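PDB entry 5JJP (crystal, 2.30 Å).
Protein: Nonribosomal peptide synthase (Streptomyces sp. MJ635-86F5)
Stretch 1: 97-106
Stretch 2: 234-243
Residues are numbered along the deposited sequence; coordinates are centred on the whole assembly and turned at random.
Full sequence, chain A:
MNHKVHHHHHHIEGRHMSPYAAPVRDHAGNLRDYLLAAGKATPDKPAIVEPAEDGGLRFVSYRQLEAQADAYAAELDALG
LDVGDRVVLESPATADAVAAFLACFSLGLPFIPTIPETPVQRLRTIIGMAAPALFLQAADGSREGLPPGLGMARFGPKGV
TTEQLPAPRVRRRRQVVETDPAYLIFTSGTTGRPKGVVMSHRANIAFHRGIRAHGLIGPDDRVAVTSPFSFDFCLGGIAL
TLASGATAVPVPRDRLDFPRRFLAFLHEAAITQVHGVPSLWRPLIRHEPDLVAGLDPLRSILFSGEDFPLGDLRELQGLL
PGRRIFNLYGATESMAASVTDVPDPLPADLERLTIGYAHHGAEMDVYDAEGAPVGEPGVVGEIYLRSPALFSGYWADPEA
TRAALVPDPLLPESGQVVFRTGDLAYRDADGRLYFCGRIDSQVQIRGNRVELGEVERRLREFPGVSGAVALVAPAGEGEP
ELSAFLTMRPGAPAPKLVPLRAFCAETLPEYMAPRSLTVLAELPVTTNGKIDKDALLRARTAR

Stretch 1 97-106: AVAAFLACFS
Stretch 2 234-243: CLGGIALTLA

Two helices that cross almost at right angles can share only a small patch, and the contact between residues 97-106 and 234-243 of this nonribosomal peptide synthase shows how such a patch is filled. Both stretches are helical throughout, with phi/psi values clustered near -63/-42 and regular i to i+4 backbone hydrogen bonds, such as Phe101 N to Ala97 O at 3.0 Å and Leu242 N to Ile238 O at 3.0 Å. Their N-to-C directions differ by 84° (signed crossing angle -84°), and the axes approach to 12.1 Å. This wide spacing leaves the backbones apart: the nearest CA atoms, those of Val98 and Ile238, lie 8.4 Å from each other, and side chains bridge the gap.

On the first helix, Val98, Phe101 and Phe105 follow the helical repeat and direct their CA-to-CB bonds toward the partner. Val98 (chi1 t) meets two residues one turn apart: its CG2 lies 4.1 Å from Ile238 CG2, and its CG1 lies 4.1 Å from Leu242 CD1. Ile238 and Leu242 also point toward the first helix, and both adopt the mt rotamer.

Leu235 starts sideways, but its tp conformation (chi1 155°, chi2 69°) brings its end nearer. Its CD1 sits over one face of the Phe101 ring, 4.1 Å from the centroid and 20° off the normal, a CH-pi arrangement; Phe101 CZ is 3.9 Å from that Leu235 CD1. Phe101 (chi1 79°, chi2 -126°) receives Ile238 CG2 at its edge, 4.3 Å from CZ. Phe105 (chi1 -72°, chi2 -30°) adds a looser contact, its CZ 4.5 Å from Leu235 CD1.

No hydrogen bond crosses the interface, which buries 235 Å² in total. Hydroxyls instead serve their own helices: Thr241 OG1 (chi1 m) donates to Gly237 O at 2.6 Å, and Ser106 OG (chi1 p) to Ala103 O at 2.7 Å.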

# COMPACT_ATOMS: atom_id res chain seq x y z
N ALA A 97 -7.38 -7.61 -10.72
CA ALA A 97 -6.04 -7.66 -10.13
C ALA A 97 -6.15 -7.69 -8.60
O ALA A 97 -5.37 -8.35 -7.91
CB ALA A 97 -5.23 -6.44 -10.55
N VAL A 98 -7.19 -7.02 -8.09
CA VAL A 98 -7.42 -7.06 -6.63
C VAL A 98 -7.84 -8.47 -6.21
O VAL A 98 -7.31 -9.03 -5.25
CB VAL A 98 -8.46 -6.00 -6.20
CG1 VAL A 98 -8.76 -6.12 -4.71
CG2 VAL A 98 -7.99 -4.59 -6.54
N ALA A 99 -8.82 -9.06 -6.92
CA ALA A 99 -9.19 -10.45 -6.65
C ALA A 99 -7.93 -11.37 -6.68
O ALA A 99 -7.75 -12.22 -5.82
CB ALA A 99 -10.21 -10.94 -7.64
N ALA A 100 -7.07 -11.17 -7.67
CA ALA A 100 -5.81 -11.96 -7.77
C ALA A 100 -4.89 -11.83 -6.57
O ALA A 100 -4.38 -12.87 -6.04
CB ALA A 100 -5.03 -11.57 -8.98
N PHE A 101 -4.73 -10.60 -6.06
CA PHE A 101 -3.82 -10.46 -4.91
C PHE A 101 -4.45 -10.98 -3.64
O PHE A 101 -3.77 -11.61 -2.83
CB PHE A 101 -3.13 -9.09 -4.83
CG PHE A 101 -3.95 -7.96 -4.27
CD1 PHE A 101 -4.08 -6.78 -5.00
CD2 PHE A 101 -4.41 -7.98 -2.96
CE1 PHE A 101 -4.79 -5.72 -4.50
CE2 PHE A 101 -5.07 -6.91 -2.43
CZ PHE A 101 -5.26 -5.77 -3.21
N LEU A 102 -5.77 -10.85 -3.53
CA LEU A 102 -6.48 -11.48 -2.46
C LEU A 102 -6.36 -13.03 -2.54
O LEU A 102 -6.28 -13.72 -1.49
CB LEU A 102 -7.96 -11.04 -2.45
CG LEU A 102 -8.24 -9.61 -2.05
CD1 LEU A 102 -9.74 -9.30 -2.19
CD2 LEU A 102 -7.80 -9.34 -0.63
N ALA A 103 -6.45 -13.58 -3.73
CA ALA A 103 -6.32 -15.01 -3.86
C ALA A 103 -4.91 -15.42 -3.39
O ALA A 103 -4.76 -16.34 -2.59
CB ALA A 103 -6.55 -15.45 -5.29
N CYS A 104 -3.88 -14.69 -3.82
CA CYS A 104 -2.51 -14.99 -3.37
C CYS A 104 -2.39 -14.93 -1.84
O CYS A 104 -1.75 -15.81 -1.25
CB CYS A 104 -1.49 -14.05 -4.00
SG CYS A 104 -1.32 -14.24 -5.81
N PHE A 105 -2.95 -13.88 -1.23
CA PHE A 105 -2.94 -13.80 0.24
C PHE A 105 -3.51 -15.06 0.86
O PHE A 105 -2.92 -15.58 1.83
CB PHE A 105 -3.80 -12.66 0.77
CG PHE A 105 -3.24 -11.26 0.55
CD1 PHE A 105 -1.88 -11.01 0.49
CD2 PHE A 105 -4.12 -10.18 0.49
CE1 PHE A 105 -1.41 -9.73 0.38
CE2 PHE A 105 -3.65 -8.90 0.36
CZ PHE A 105 -2.30 -8.66 0.32
N SER A 106 -4.67 -15.52 0.36
CA SER A 106 -5.39 -16.67 0.94
C SER A 106 -4.58 -17.96 0.84
O SER A 106 -4.68 -18.83 1.73
CB SER A 106 -6.79 -16.85 0.33
OG SER A 106 -6.68 -17.28 -1.02
N CYS A 234 -0.26 2.03 -3.95
CA CYS A 234 -1.44 1.57 -4.62
C CYS A 234 -2.11 0.47 -3.83
O CYS A 234 -3.29 0.58 -3.48
CB CYS A 234 -1.14 1.08 -6.03
SG CYS A 234 -2.54 0.34 -6.89
N LEU A 235 -1.39 -0.60 -3.61
CA LEU A 235 -1.86 -1.69 -2.80
C LEU A 235 -2.33 -1.22 -1.40
O LEU A 235 -3.40 -1.61 -0.93
CB LEU A 235 -0.75 -2.76 -2.69
CG LEU A 235 -0.78 -3.67 -1.48
CD1 LEU A 235 -1.97 -4.61 -1.57
CD2 LEU A 235 0.53 -4.45 -1.39
N GLY A 236 -1.52 -0.40 -0.76
CA GLY A 236 -1.89 0.17 0.53
C GLY A 236 -3.24 0.92 0.52
O GLY A 236 -4.03 0.79 1.46
N GLY A 237 -3.45 1.74 -0.51
CA GLY A 237 -4.61 2.59 -0.61
C GLY A 237 -5.82 1.77 -0.85
O GLY A 237 -6.89 2.00 -0.25
N ILE A 238 -5.68 0.76 -1.69
CA ILE A 238 -6.79 -0.09 -2.00
C ILE A 238 -7.12 -0.89 -0.79
O ILE A 238 -8.31 -1.01 -0.42
CB ILE A 238 -6.48 -1.01 -3.16
CG1 ILE A 238 -6.40 -0.21 -4.46
CG2 ILE A 238 -7.55 -2.09 -3.31
CD1 ILE A 238 -6.01 -1.06 -5.65
N ALA A 239 -6.08 -1.40 -0.14
CA ALA A 239 -6.26 -2.27 1.06
C ALA A 239 -6.92 -1.55 2.19
O ALA A 239 -7.81 -2.06 2.82
CB ALA A 239 -4.94 -2.86 1.54
N LEU A 240 -6.47 -0.34 2.44
CA LEU A 240 -7.02 0.40 3.54
C LEU A 240 -8.48 0.79 3.23
O LEU A 240 -9.31 0.80 4.12
CB LEU A 240 -6.18 1.63 3.82
CG LEU A 240 -6.75 2.57 4.87
CD1 LEU A 240 -6.83 1.92 6.24
CD2 LEU A 240 -5.97 3.86 4.92
N THR A 241 -8.76 1.14 1.98
CA THR A 241 -10.06 1.53 1.56
C THR A 241 -11.05 0.36 1.80
O THR A 241 -12.12 0.56 2.35
CB THR A 241 -10.06 1.93 0.09
OG1 THR A 241 -9.27 3.12 -0.11
CG2 THR A 241 -11.53 2.18 -0.40
N LEU A 242 -10.67 -0.84 1.36
CA LEU A 242 -11.48 -2.02 1.54
C LEU A 242 -11.64 -2.35 3.00
O LEU A 242 -12.76 -2.65 3.46
CB LEU A 242 -10.87 -3.23 0.81
CG LEU A 242 -10.87 -3.19 -0.71
CD1 LEU A 242 -10.10 -4.34 -1.26
CD2 LEU A 242 -12.30 -3.26 -1.23
N ALA A 243 -10.52 -2.34 3.73
CA ALA A 243 -10.54 -2.63 5.15
C ALA A 243 -11.50 -1.72 5.90
O ALA A 243 -12.03 -2.08 6.98
CB ALA A 243 -9.14 -2.52 5.74